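Local coordinates for ribose ABC transporter, substrate binding protein (Conexibacter woesei, PDB 4KQ9) that probably binds ribose or a related sugar outside the cell membrane and delivers it to an ABC importer, at residues P20-I25 against L94-S99; S110-I115 against V145-E150; V133-G138 against V164-T169; S244-E249 against P275-D280. The protein carries 1 engineered substitution. All blocks are in the same frame, centred on the assembly; numbering follows the deposited sequence.

Contact 1 (P20-I25 against L94-S99); sequences PFFNRI and LADGLS
Ile25 and Ala95 bring the first helix of the amino-terminal lobe against a loop that leaves its sheet. The lobe has the alpha/beta fold of type I periplasmic binding proteins: helix 20-35 follows strand 9-15, and the 94-99 loop follows strand 91-94, so both approach the cleft from the carboxyl ends of parallel strands.

Apolar packing carries most of the contact. Ile25 reaches out with two branches. CG2, anti to the backbone N, meets Leu94 CD2 at 3.6 Å, the two side chains sliding past each other in opposite directions, and Ile25 CD1 stops 3.9 Å from Ala95 CB. The Ala95 methyl is also met by Phe21, whose CE2 lies 3.9 Å from Ala95 CB, the methyl at the ring edge near its plane. The backbone of Ala95 has a positive phi of 73°, and its CB points at the helix. Ala247, at the start of helix 247-264, covers Phe21 and Ile25 from another side.

Aromatic and polar groups meet nearer the cleft. The Phe22 ring has Phe21 CD2 over its centre, 3.7 Å above the plane, which places the two phenyls edge against face within the helix. Phe22 and Asp96 cross at about a right angle, ring and carboxylate planes 41° apart. Asp96 OD2 also bonds a glycerol, probably from the crystallisation liquor, at a place consistent with a sugar pocket between the lobes. The oxygen sits at the Phe22 edge, near the ring plane, with Asp96 OD2 to Phe22 CZ at 4.0 Å.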
loop_
_atom_site.group_PDB
_atom_site.type_symbol
_atom_site.label_atom_id
_atom_site.label_comp_id
_atom_site.label_asym_id
_atom_site.label_seq_id
_atom_site.Cartn_x
_atom_site.Cartn_y
_atom_site.Cartn_z
ATOM N N PRO A 20 -6.416 8.643 4.936
ATOM C CA PRO A 20 -7.446 8.193 4.001
ATOM C C PRO A 20 -7.389 6.681 3.718
ATOM O O PRO A 20 -8.403 6.021 3.699
ATOM C CB PRO A 20 -7.123 8.985 2.737
ATOM C CG PRO A 20 -6.671 10.315 3.308
ATOM C CD PRO A 20 -5.770 9.892 4.455
ATOM N N PHE A 21 -6.191 6.160 3.533
ATOM C CA PHE A 21 -6.030 4.754 3.106
ATOM C C PHE A 21 -6.695 3.813 4.134
ATOM O O PHE A 21 -7.479 2.981 3.780
ATOM C CB PHE A 21 -4.555 4.484 2.961
ATOM C CG PHE A 21 -4.227 3.051 2.625
ATOM C CD1 PHE A 21 -4.430 2.566 1.326
ATOM C CD2 PHE A 21 -3.728 2.198 3.595
ATOM C CE1 PHE A 21 -4.100 1.240 1.015
ATOM C CE2 PHE A 21 -3.395 0.878 3.278
ATOM C CZ PHE A 21 -3.599 0.422 1.969
ATOM N N PHE A 22 -6.393 3.996 5.412
ATOM C CA PHE A 22 -6.963 3.151 6.502
ATOM C C PHE A 22 -8.407 3.419 6.769
ATOM O O PHE A 22 -9.189 2.482 7.014
ATOM C CB PHE A 22 -6.113 3.216 7.766
ATOM C CG PHE A 22 -4.718 2.715 7.554
ATOM C CD1 PHE A 22 -4.459 1.359 7.502
ATOM C CD2 PHE A 22 -3.672 3.603 7.350
ATOM C CE1 PHE A 22 -3.193 0.890 7.225
ATOM C CE2 PHE A 22 -2.391 3.144 7.072
ATOM C CZ PHE A 22 -2.141 1.780 7.047
ATOM N N ASN A 23 -8.840 4.664 6.568
ATOM C CA ASN A 23 -10.240 4.933 6.559
ATOM C C ASN A 23 -10.952 4.103 5.503
ATOM O O ASN A 23 -12.004 3.571 5.782
ATOM C CB ASN A 23 -10.542 6.450 6.415
ATOM C CG ASN A 23 -10.286 7.213 7.708
ATOM O OD1 ASN A 23 -10.418 6.675 8.784
ATOM N ND2 ASN A 23 -9.883 8.473 7.598
ATOM N N ARG A 24 -10.379 3.954 4.302
ATOM C CA ARG A 24 -11.051 3.252 3.227
ATOM C C ARG A 24 -11.059 1.745 3.482
ATOM O O ARG A 24 -11.990 1.047 3.095
ATOM C CB ARG A 24 -10.410 3.540 1.842
ATOM C CG ARG A 24 -11.015 4.758 1.099
ATOM C CD ARG A 24 -10.674 4.811 -0.407
ATOM N NE ARG A 24 -9.249 4.526 -0.726
ATOM C CZ ARG A 24 -8.217 5.365 -0.546
ATOM N NH1 ARG A 24 -8.420 6.588 -0.043
ATOM N NH2 ARG A 24 -6.974 4.996 -0.878
ATOM N N ILE A 25 -10.005 1.243 4.047
ATOM C CA ILE A 25 -10.009 -0.188 4.427
ATOM C C ILE A 25 -11.158 -0.449 5.455
ATOM O O ILE A 25 -11.898 -1.385 5.300
ATOM C CB ILE A 25 -8.700 -0.632 5.017
ATOM C CG1 ILE A 25 -7.549 -0.472 4.006
ATOM C CG2 ILE A 25 -8.804 -2.089 5.396
ATOM C CD1 ILE A 25 -6.271 -1.048 4.535
ATOM N N LEU A 94 -3.326 -7.114 8.050
ATOM C CA LEU A 94 -4.029 -6.452 6.950
ATOM C C LEU A 94 -3.253 -5.217 6.505
ATOM O O LEU A 94 -2.949 -4.360 7.332
ATOM C CB LEU A 94 -5.461 -6.120 7.392
ATOM C CG LEU A 94 -6.317 -5.443 6.343
ATOM C CD1 LEU A 94 -6.374 -6.180 5.041
ATOM C CD2 LEU A 94 -7.735 -5.180 6.783
ATOM N N ALA A 95 -2.940 -5.165 5.211
ATOM C CA ALA A 95 -2.158 -4.117 4.471
ATOM C C ALA A 95 -0.642 -4.090 4.721
ATOM O O ALA A 95 0.176 -3.867 3.795
ATOM C CB ALA A 95 -2.765 -2.738 4.645
ATOM N N ASP A 96 -0.276 -4.288 5.970
ATOM C CA ASP A 96 1.089 -4.356 6.407
ATOM C C ASP A 96 1.288 -5.538 7.349
ATOM O O ASP A 96 0.396 -5.896 8.150
ATOM C CB ASP A 96 1.488 -3.069 7.141
ATOM C CG ASP A 96 1.568 -1.868 6.216
ATOM O OD1 ASP A 96 2.488 -1.817 5.339
ATOM O OD2 ASP A 96 0.690 -0.982 6.369
ATOM N N GLY A 97 2.479 -6.104 7.278
ATOM C CA GLY A 97 2.854 -7.291 8.026
ATOM C C GLY A 97 3.741 -6.990 9.231
ATOM O O GLY A 97 3.866 -5.855 9.645
ATOM N N LEU A 98 4.248 -8.031 9.868
ATOM C CA LEU A 98 5.124 -7.882 11.034
ATOM C C LEU A 98 6.510 -8.283 10.609
ATOM O O LEU A 98 6.716 -8.813 9.486
ATOM C CB LEU A 98 4.670 -8.748 12.193
ATOM C CG LEU A 98 3.236 -8.517 12.691
ATOM C CD1 LEU A 98 2.817 -9.437 13.830
ATOM C CD2 LEU A 98 3.001 -7.066 13.055
ATOM N N SER A 99 7.459 -8.025 11.506
ATOM C CA SER A 99 8.870 -8.361 11.284
ATOM C C SER A 99 9.179 -9.842 11.411
ATOM O O SER A 99 10.245 -10.267 11.016
ATOM C CB SER A 99 9.764 -7.619 12.276
ATOM O OG SER A 99 9.650 -8.196 13.575
#

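Contact 2 (S110-I115 against V145-E150)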
loop_
_atom_site.group_PDB
_atom_site.type_symbol
_atom_site.label_atom_id
_atom_site.label_comp_id
_atom_site.label_asym_id
_atom_site.label_seq_id
_atom_site.Cartn_x
_atom_site.Cartn_y
_atom_site.Cartn_z
ATOM N N SER A 110 -1.130 -5.931 -0.302
ATOM C CA SER A 110 -0.503 -5.857 -1.620
ATOM C C SER A 110 0.834 -6.580 -1.632
ATOM O O SER A 110 1.491 -6.686 -0.623
ATOM C CB SER A 110 -0.222 -4.382 -2.050
ATOM O OG SER A 110 -1.363 -3.623 -2.009
ATOM N N ASP A 111 1.215 -7.008 -2.828
ATOM C CA ASP A 111 2.540 -7.504 -3.131
ATOM C C ASP A 111 3.388 -6.320 -3.588
ATOM O O ASP A 111 3.283 -5.874 -4.748
ATOM C CB ASP A 111 2.406 -8.491 -4.281
ATOM C CG ASP A 111 3.747 -9.098 -4.715
ATOM O OD1 ASP A 111 4.806 -8.709 -4.197
ATOM O OD2 ASP A 111 3.693 -9.977 -5.609
ATOM N N PHE A 112 4.168 -5.805 -2.668
ATOM C CA PHE A 112 4.920 -4.581 -2.884
ATOM C C PHE A 112 5.947 -4.790 -4.027
ATOM O O PHE A 112 6.211 -3.851 -4.748
ATOM C CB PHE A 112 5.628 -4.123 -1.626
ATOM C CG PHE A 112 4.729 -3.812 -0.437
ATOM C CD1 PHE A 112 3.489 -3.231 -0.585
ATOM C CD2 PHE A 112 5.232 -4.006 0.878
ATOM C CE1 PHE A 112 2.688 -2.940 0.512
ATOM C CE2 PHE A 112 4.449 -3.689 1.987
ATOM C CZ PHE A 112 3.164 -3.158 1.802
ATOM N N ALA A 113 6.443 -6.021 -4.228
ATOM C CA ALA A 113 7.382 -6.350 -5.353
ATOM C C ALA A 113 6.727 -6.258 -6.669
ATOM O O ALA A 113 7.316 -5.793 -7.633
ATOM C CB ALA A 113 7.952 -7.751 -5.162
ATOM N N GLU A 114 5.447 -6.663 -6.733
ATOM C CA GLU A 114 4.643 -6.488 -7.923
ATOM C C GLU A 114 4.422 -5.018 -8.281
ATOM O O GLU A 114 4.553 -4.650 -9.431
ATOM C CB GLU A 114 3.279 -7.127 -7.747
ATOM C CG GLU A 114 2.752 -7.693 -9.025
ATOM C CD GLU A 114 1.489 -7.010 -9.469
ATOM O OE1 GLU A 114 0.412 -7.264 -8.873
ATOM O OE2 GLU A 114 1.569 -6.230 -10.436
ATOM N N ILE A 115 4.093 -4.208 -7.285
ATOM C CA ILE A 115 4.006 -2.741 -7.485
ATOM C C ILE A 115 5.285 -2.195 -8.177
ATOM O O ILE A 115 5.172 -1.480 -9.139
ATOM C CB ILE A 115 3.742 -2.029 -6.175
ATOM C CG1 ILE A 115 2.325 -2.448 -5.695
ATOM C CG2 ILE A 115 3.738 -0.520 -6.382
ATOM C CD1 ILE A 115 1.984 -2.067 -4.302
ATOM N N VAL A 145 9.154 0.306 0.923
ATOM C CA VAL A 145 10.214 0.969 0.148
ATOM C C VAL A 145 11.169 -0.010 -0.460
ATOM O O VAL A 145 11.405 -0.028 -1.703
ATOM C CB VAL A 145 10.942 2.016 1.047
ATOM C CG1 VAL A 145 12.062 2.732 0.329
ATOM C CG2 VAL A 145 9.955 3.053 1.516
ATOM N N GLU A 146 11.697 -0.907 0.383
ATOM C CA GLU A 146 12.707 -1.848 -0.054
ATOM C C GLU A 146 12.218 -2.917 -0.969
ATOM O O GLU A 146 12.864 -3.241 -1.965
ATOM C CB GLU A 146 13.404 -2.470 1.171
ATOM C CG GLU A 146 14.050 -1.435 2.064
ATOM C CD GLU A 146 15.201 -0.653 1.412
ATOM O OE1 GLU A 146 15.541 -0.862 0.177
ATOM O OE2 GLU A 146 15.789 0.192 2.145
ATOM N N GLU A 147 11.040 -3.469 -0.706
ATOM C CA GLU A 147 10.576 -4.539 -1.564
ATOM C C GLU A 147 10.208 -4.043 -2.933
ATOM O O GLU A 147 10.545 -4.694 -3.952
ATOM C CB GLU A 147 9.350 -5.228 -0.986
ATOM C CG GLU A 147 9.613 -5.991 0.292
ATOM C CD GLU A 147 8.376 -6.776 0.761
ATOM O OE1 GLU A 147 7.402 -6.924 -0.045
ATOM O OE2 GLU A 147 8.392 -7.252 1.936
ATOM N N GLN A 148 9.501 -2.909 -2.998
ATOM C CA GLN A 148 9.207 -2.363 -4.328
ATOM C C GLN A 148 10.491 -1.952 -5.086
ATOM O O GLN A 148 10.579 -2.139 -6.311
ATOM C CB GLN A 148 8.182 -1.247 -4.268
ATOM C CG GLN A 148 8.658 0.091 -3.908
ATOM C CD GLN A 148 7.516 1.090 -4.016
ATOM O OE1 GLN A 148 6.968 1.544 -3.011
ATOM N NE2 GLN A 148 7.139 1.405 -5.230
ATOM N N GLY A 149 11.458 -1.442 -4.364
ATOM C CA GLY A 149 12.703 -0.932 -4.957
ATOM C C GLY A 149 13.567 -2.037 -5.522
ATOM O O GLY A 149 14.125 -1.901 -6.615
ATOM N N GLU A 150 13.699 -3.148 -4.804
ATOM C CA GLU A 150 14.469 -4.251 -5.341
ATOM C C GLU A 150 13.748 -4.851 -6.545
ATOM O O GLU A 150 14.355 -5.134 -7.571
ATOM C CB GLU A 150 14.854 -5.272 -4.268
ATOM C CG GLU A 150 15.998 -6.179 -4.753
ATOM C CD GLU A 150 17.217 -5.429 -5.386
ATOM O OE1 GLU A 150 17.645 -5.844 -6.512
ATOM O OE2 GLU A 150 17.752 -4.431 -4.786
HETATM O O HOH W 1 4.798 -7.254 -0.168
#
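Glu147 lies across the base of Phe112, its OE1 3.7 Å from Phe112 CB and 3.8 Å from Phe112 CD2. The two side chains cross obliquely, with ring and carboxylate planes 52° apart. This is helix packing in the carboxyl-terminal lobe of a type I periplasmic binding fold: the first turn of helix 112-126 rests on helix 143-159, just after the chain has come over from the other lobe.

The backbones approach closely, with CA of Ala113 and CA of Gln148 only 4.5 Å apart. Phe112 O faces Gln148 CB at 3.3 Å and also takes a CA-H...O contact from Gln148. The small Ala113 is consistent with this closeness; Ala113 CA lies 3.8 Å from Glu147 O. The Phe112 ring is held from further sides: Ser110 O stands above one face, offset toward the rim, and Phe144 meets the ring edge-to-face.

Asp111 caps the start of helix 112-126, though weakly: from the N-cap position its OD1 accepts long or bent bonds from the backbone N of Ala113 and of Glu114. The Phe112 N-H instead goes to a water, which links Glu147 to the first turn. Glu147 CG is anti to its carbonyl carbon, chi1 -67°, and the extended chain beyond carries the carboxylate to that water. The two acids come no closer than 5.2 Å, Asp111 OD1 to Glu147 OE1. The bridging water accepts from Phe112 N at 3.0 Å and donates to Glu147 OE1 at 2.6 Å.

Contact 3 (V133-G138 against V164-T169); sequences VAMVNG and VDDVYT
Asn137 lies over one face of the Tyr168 ring: its CB makes a CH-pi contact 4.1 Å from the ring centroid, 27° off the normal, and its ND2 stands above the ring centre. From there ND2 donates to Val167 O at 3.1 Å, approaching from above the carbonyl plane, and weakly to Asp166 OD1. Val167 O also takes Asn137 N at 2.8 Å, nearly along the C=O axis, so one residue supplies two donors to one carbonyl. Asn137 CG, anti to its carbonyl carbon, stays beside the backbone N; the amide beyond it supplies the second donor.

Thr169 turns OG1 toward Asn137 O, at 2.7 Å in the carbonyl plane on a lone pair. The Thr169 and Val136 side chains cross at about a right angle, Thr169 CG2 to Val136 CG1 3.8 Å. Earlier the strands pair in parallel, their axes 11° apart, with Val167 N to Met135 O at 2.9 Å.

The Tyr168 hydroxyl bonds Glu146 and Arg153, and Arg153 also pairs with Asp166 OD2. An alanine in place of Tyr168 would probably leave the Asn137 amide without its ring cover and deprive Glu146 and Arg153 of a shared hydroxyl partner.

Strands 132-136 and 162-167 are the two strands of a beta-alpha-beta unit. Selenomethionine Met135 and Asn137 face its connecting helix 143-159, Val136 and Asp165 face helix 174-187, and strand 193-196 pairs with strand 132-136 on the side away from edge strand 162-167.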
loop_
_atom_site.group_PDB
_atom_site.type_symbol
_atom_site.label_atom_id
_atom_site.label_comp_id
_atom_site.label_asym_id
_atom_site.label_seq_id
_atom_site.Cartn_x
_atom_site.Cartn_y
_atom_site.Cartn_z
ATOM N N VAL A 133 17.094 6.504 -15.681
ATOM C CA VAL A 133 16.080 6.646 -14.608
ATOM C C VAL A 133 16.783 6.982 -13.289
ATOM O O VAL A 133 17.934 6.579 -13.065
ATOM C CB VAL A 133 15.258 5.369 -14.463
ATOM C CG1 VAL A 133 16.134 4.219 -13.995
ATOM C CG2 VAL A 133 14.134 5.538 -13.423
ATOM N N ALA A 134 16.093 7.704 -12.410
ATOM C CA ALA A 134 16.490 7.876 -11.057
ATOM C C ALA A 134 15.374 7.412 -10.140
ATOM O O ALA A 134 14.180 7.377 -10.512
ATOM C CB ALA A 134 16.798 9.336 -10.764
HETATM N N MSE A 135 15.793 7.045 -8.943
HETATM C CA MSE A 135 14.876 6.488 -7.948
HETATM C C MSE A 135 14.950 7.331 -6.735
HETATM O O MSE A 135 16.052 7.563 -6.192
HETATM C CB MSE A 135 15.267 5.008 -7.683
HETATM C CG MSE A 135 14.996 4.166 -8.906
HETATM SE SE MSE A 135 15.468 2.254 -8.486
HETATM C CE MSE A 135 14.167 1.890 -7.005
ATOM N N VAL A 136 13.791 7.792 -6.300
ATOM C CA VAL A 136 13.630 8.527 -5.050
ATOM C C VAL A 136 12.805 7.666 -4.111
ATOM O O VAL A 136 11.539 7.649 -4.151
ATOM C CB VAL A 136 13.005 9.922 -5.274
ATOM C CG1 VAL A 136 12.687 10.667 -3.939
ATOM C CG2 VAL A 136 13.908 10.801 -6.168
ATOM N N ASN A 137 13.510 6.972 -3.254
ATOM C CA ASN A 137 12.914 6.001 -2.361
ATOM C C ASN A 137 12.523 6.724 -1.123
ATOM O O ASN A 137 13.032 7.807 -0.895
ATOM C CB ASN A 137 13.866 4.853 -2.048
ATOM C CG ASN A 137 14.284 4.042 -3.261
ATOM O OD1 ASN A 137 13.553 3.131 -3.727
ATOM N ND2 ASN A 137 15.498 4.298 -3.746
ATOM N N GLY A 138 11.546 6.202 -0.359
ATOM C CA GLY A 138 11.139 6.799 0.925
ATOM C C GLY A 138 12.143 6.279 2.000
ATOM O O GLY A 138 13.350 6.153 1.716
ATOM N N VAL A 164 20.719 6.258 -12.683
ATOM C CA VAL A 164 21.774 7.253 -12.483
ATOM C C VAL A 164 21.845 7.813 -11.098
ATOM O O VAL A 164 22.855 8.376 -10.743
ATOM C CB VAL A 164 21.695 8.433 -13.462
ATOM C CG1 VAL A 164 22.083 7.954 -14.854
ATOM C CG2 VAL A 164 20.319 9.063 -13.507
ATOM N N ASP A 165 20.750 7.704 -10.327
ATOM C CA ASP A 165 20.717 8.146 -8.949
ATOM C C ASP A 165 19.645 7.261 -8.296
ATOM O O ASP A 165 18.640 6.931 -8.890
ATOM C CB ASP A 165 20.344 9.641 -8.858
ATOM C CG ASP A 165 21.496 10.559 -8.369
ATOM O OD1 ASP A 165 22.452 10.133 -7.617
ATOM O OD2 ASP A 165 21.460 11.756 -8.752
ATOM N N ASP A 166 19.923 6.830 -7.089
ATOM C CA ASP A 166 19.107 5.868 -6.408
ATOM C C ASP A 166 19.278 6.260 -4.984
ATOM O O ASP A 166 20.200 5.725 -4.375
ATOM C CB ASP A 166 19.675 4.441 -6.658
ATOM C CG ASP A 166 18.858 3.315 -5.968
ATOM O OD1 ASP A 166 17.953 3.623 -5.151
ATOM O OD2 ASP A 166 19.079 2.122 -6.287
ATOM N N VAL A 167 18.394 7.142 -4.476
ATOM C CA VAL A 167 18.475 7.783 -3.196
ATOM C C VAL A 167 17.298 7.471 -2.246
ATOM O O VAL A 167 16.218 7.067 -2.684
ATOM C CB VAL A 167 18.560 9.301 -3.297
ATOM C CG1 VAL A 167 19.759 9.743 -4.162
ATOM C CG2 VAL A 167 17.263 9.896 -3.795
ATOM N N TYR A 168 17.578 7.555 -0.943
ATOM C CA TYR A 168 16.590 7.228 0.121
ATOM C C TYR A 168 16.342 8.553 0.733
ATOM O O TYR A 168 17.179 9.408 0.615
ATOM C CB TYR A 168 17.127 6.204 1.094
ATOM C CG TYR A 168 17.123 4.848 0.548
ATOM C CD1 TYR A 168 18.191 4.368 -0.227
ATOM C CD2 TYR A 168 16.065 4.017 0.784
ATOM C CE1 TYR A 168 18.159 3.089 -0.751
ATOM C CE2 TYR A 168 16.048 2.743 0.308
ATOM C CZ TYR A 168 17.104 2.274 -0.445
ATOM O OH TYR A 168 17.047 1.025 -0.948
ATOM N N THR A 169 15.150 8.799 1.264
ATOM C CA THR A 169 14.753 10.095 1.789
ATOM C C THR A 169 14.258 9.861 3.248
ATOM O O THR A 169 14.142 8.707 3.669
ATOM C CB THR A 169 13.568 10.757 0.991
ATOM O OG1 THR A 169 12.511 9.807 0.790
ATOM C CG2 THR A 169 13.977 11.271 -0.393
#

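Contact 4 (S244-E249 against P275-D280); sequences SQCAYE and PVIEID
Gln245 O is gripped by two donors: a water at 2.6 Å and NE2 of Gln250. The same water donates to Pro275 O at 2.7 Å, so it bridges two carbonyls of different segments. Beside this bridge, Ser244 and Ile277 form an antiparallel hydrogen-bonded pair. Ser244 N reaches Ile277 O at 2.8 Å with 160° at the hydrogen, and Ile277 N returns a bond to Ser244 O.

Ser244 OG, anti to its own N at chi1 170°, accepts from Cys246 N at 2.9 Å, an ST turn that bends the chain toward helix 247-264. OG also bonds Glu297. Cys246, the N-cap residue, points SG at Pro275 O, 3.3 Å away, and at Ile277 CG1; its disulfide to Cys296 ties the C-terminal helix 291-297 to this corner.

Glu249 crosses Pro275 at about a right angle, its carboxylate set against CG of the proline, with Glu249 OE1 and Pro275 CG 3.5 Å apart. The chain is extended beyond CG, which carries the carboxylate to the ring. An alanine here would probably uncover Pro275 CG and open a gap between the helix start and the proline.

Strand 241-244 passes into helix 247-264, and strand 271-273 of the amino-terminal lobe's sheet into strand 277-280. Chain crossings between the lobes are characteristic of the hinge of type I periplasmic binding proteins; here two of them are joined by a short antiparallel pair.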
loop_
_atom_site.group_PDB
_atom_site.type_symbol
_atom_site.label_atom_id
_atom_site.label_comp_id
_atom_site.label_asym_id
_atom_site.label_seq_id
_atom_site.Cartn_x
_atom_site.Cartn_y
_atom_site.Cartn_z
ATOM N N SER A 244 -2.921 2.114 -7.499
ATOM C CA SER A 244 -3.824 1.929 -6.314
ATOM C C SER A 244 -3.603 0.576 -5.646
ATOM O O SER A 244 -3.450 -0.439 -6.338
ATOM C CB SER A 244 -5.246 2.032 -6.733
ATOM O OG SER A 244 -6.062 1.639 -5.669
ATOM N N GLN A 245 -3.533 0.586 -4.308
ATOM C CA GLN A 245 -3.459 -0.631 -3.531
ATOM C C GLN A 245 -4.829 -1.091 -3.111
ATOM O O GLN A 245 -4.918 -1.975 -2.314
ATOM C CB GLN A 245 -2.654 -0.344 -2.290
ATOM C CG GLN A 245 -1.200 -0.075 -2.594
ATOM C CD GLN A 245 -0.399 -0.004 -1.289
ATOM O OE1 GLN A 245 0.092 1.056 -0.917
ATOM N NE2 GLN A 245 -0.331 -1.107 -0.570
ATOM N N CYS A 246 -5.902 -0.472 -3.624
ATOM C CA CYS A 246 -7.271 -1.007 -3.504
ATOM C C CYS A 246 -7.711 -1.219 -2.054
ATOM O O CYS A 246 -8.078 -2.326 -1.653
ATOM C CB CYS A 246 -7.346 -2.304 -4.264
ATOM S SG CYS A 246 -7.103 -2.069 -6.054
ATOM N N ALA A 247 -7.612 -0.156 -1.281
ATOM C CA ALA A 247 -7.857 -0.188 0.169
ATOM C C ALA A 247 -9.217 -0.745 0.485
ATOM O O ALA A 247 -9.394 -1.571 1.406
ATOM C CB ALA A 247 -7.744 1.199 0.716
ATOM N N TYR A 248 -10.213 -0.300 -0.261
ATOM C CA TYR A 248 -11.583 -0.758 -0.035
ATOM C C TYR A 248 -11.738 -2.276 -0.206
ATOM O O TYR A 248 -12.382 -2.962 0.626
ATOM C CB TYR A 248 -12.548 -0.026 -0.988
ATOM C CG TYR A 248 -14.015 -0.260 -0.612
ATOM C CD1 TYR A 248 -14.645 0.533 0.317
ATOM C CD2 TYR A 248 -14.751 -1.260 -1.225
ATOM C CE1 TYR A 248 -15.998 0.321 0.653
ATOM C CE2 TYR A 248 -16.078 -1.470 -0.905
ATOM C CZ TYR A 248 -16.674 -0.683 0.043
ATOM O OH TYR A 248 -17.983 -0.899 0.333
ATOM N N GLU A 249 -11.177 -2.809 -1.293
ATOM C CA GLU A 249 -11.169 -4.223 -1.519
ATOM C C GLU A 249 -10.394 -5.012 -0.473
ATOM O O GLU A 249 -10.789 -6.154 -0.149
ATOM C CB GLU A 249 -10.609 -4.493 -2.895
ATOM C CG GLU A 249 -10.993 -5.844 -3.453
ATOM C CD GLU A 249 -10.838 -5.990 -4.993
ATOM O OE1 GLU A 249 -10.413 -5.051 -5.761
ATOM O OE2 GLU A 249 -11.220 -7.100 -5.450
ATOM N N PRO A 275 -5.507 -7.225 -5.048
ATOM C CA PRO A 275 -5.372 -6.574 -6.328
ATOM C C PRO A 275 -4.781 -5.168 -6.226
ATOM O O PRO A 275 -4.936 -4.481 -5.244
ATOM C CB PRO A 275 -6.790 -6.517 -6.884
ATOM C CG PRO A 275 -7.666 -7.168 -5.960
ATOM C CD PRO A 275 -6.896 -7.494 -4.713
ATOM N N VAL A 276 -3.983 -4.829 -7.218
ATOM C CA VAL A 276 -3.527 -3.453 -7.435
ATOM C C VAL A 276 -3.921 -3.065 -8.865
ATOM O O VAL A 276 -4.062 -3.967 -9.713
ATOM C CB VAL A 276 -2.011 -3.307 -7.240
ATOM C CG1 VAL A 276 -1.572 -3.748 -5.876
ATOM C CG2 VAL A 276 -1.174 -3.996 -8.326
ATOM N N ILE A 277 -4.138 -1.772 -9.094
ATOM C CA ILE A 277 -4.572 -1.233 -10.362
ATOM C C ILE A 277 -3.680 -0.052 -10.751
ATOM O O ILE A 277 -3.544 0.873 -9.965
ATOM C CB ILE A 277 -6.025 -0.764 -10.354
ATOM C CG1 ILE A 277 -6.950 -1.952 -10.146
ATOM C CG2 ILE A 277 -6.370 -0.195 -11.705
ATOM C CD1 ILE A 277 -8.421 -1.678 -10.133
ATOM N N GLU A 278 -3.062 -0.132 -11.912
ATOM C CA GLU A 278 -2.262 0.953 -12.523
ATOM C C GLU A 278 -3.142 1.949 -13.263
ATOM O O GLU A 278 -4.074 1.554 -14.029
ATOM C CB GLU A 278 -1.355 0.387 -13.622
ATOM C CG GLU A 278 -0.429 -0.691 -13.183
ATOM C CD GLU A 278 0.286 -1.379 -14.362
ATOM O OE1 GLU A 278 1.005 -0.712 -15.151
ATOM O OE2 GLU A 278 0.135 -2.617 -14.496
ATOM N N ILE A 279 -2.797 3.230 -13.127
ATOM C CA ILE A 279 -3.566 4.311 -13.673
ATOM C C ILE A 279 -2.567 5.170 -14.419
ATOM O O ILE A 279 -1.654 5.664 -13.774
ATOM C CB ILE A 279 -4.153 5.130 -12.521
ATOM C CG1 ILE A 279 -4.902 4.224 -11.559
ATOM C CG2 ILE A 279 -5.058 6.224 -13.045
ATOM C CD1 ILE A 279 -5.721 5.001 -10.597
ATOM N N ASP A 280 -2.692 5.317 -15.749
ATOM C CA ASP A 280 -1.792 6.169 -16.510
ATOM C C ASP A 280 -2.568 7.200 -17.305
ATOM O O ASP A 280 -3.804 7.190 -17.336
ATOM C CB ASP A 280 -0.764 5.370 -17.306
ATOM C CG ASP A 280 -1.375 4.659 -18.541
ATOM O OD1 ASP A 280 -1.980 5.350 -19.380
ATOM O OD2 ASP A 280 -1.224 3.426 -18.658
HETATM O O HOH W 2 -3.796 -4.329 -2.781
#

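In the fold
Contacts 1 and 3 lie in opposite lobes, their centres about 25 Å apart, and contrast in chemistry: contact 1 is mostly apolar methyl and ring packing, contact 3 a backbone-bonded strand pair finished by polar side chains. Contacts 1, 3 and 4 are partly buried, contact 3 lying farthest from the chain centre, at 19 Å. Contact 2 is the buried one, and water-bridged; its helix 143-159 connects the strands of contact 3, with a probable hydrogen bond between Glu146 OE1 and Tyr168 OH. Contact 4, at the hinge, touches both lobes: Ala247 packs on helix 20-35 of contact 1, and Gln245 NE2 probably bonds Ser110 OG of contact 2. Phe112 of contact 2 also meets Ala95 and Asp96 of contact 1 across the cleft.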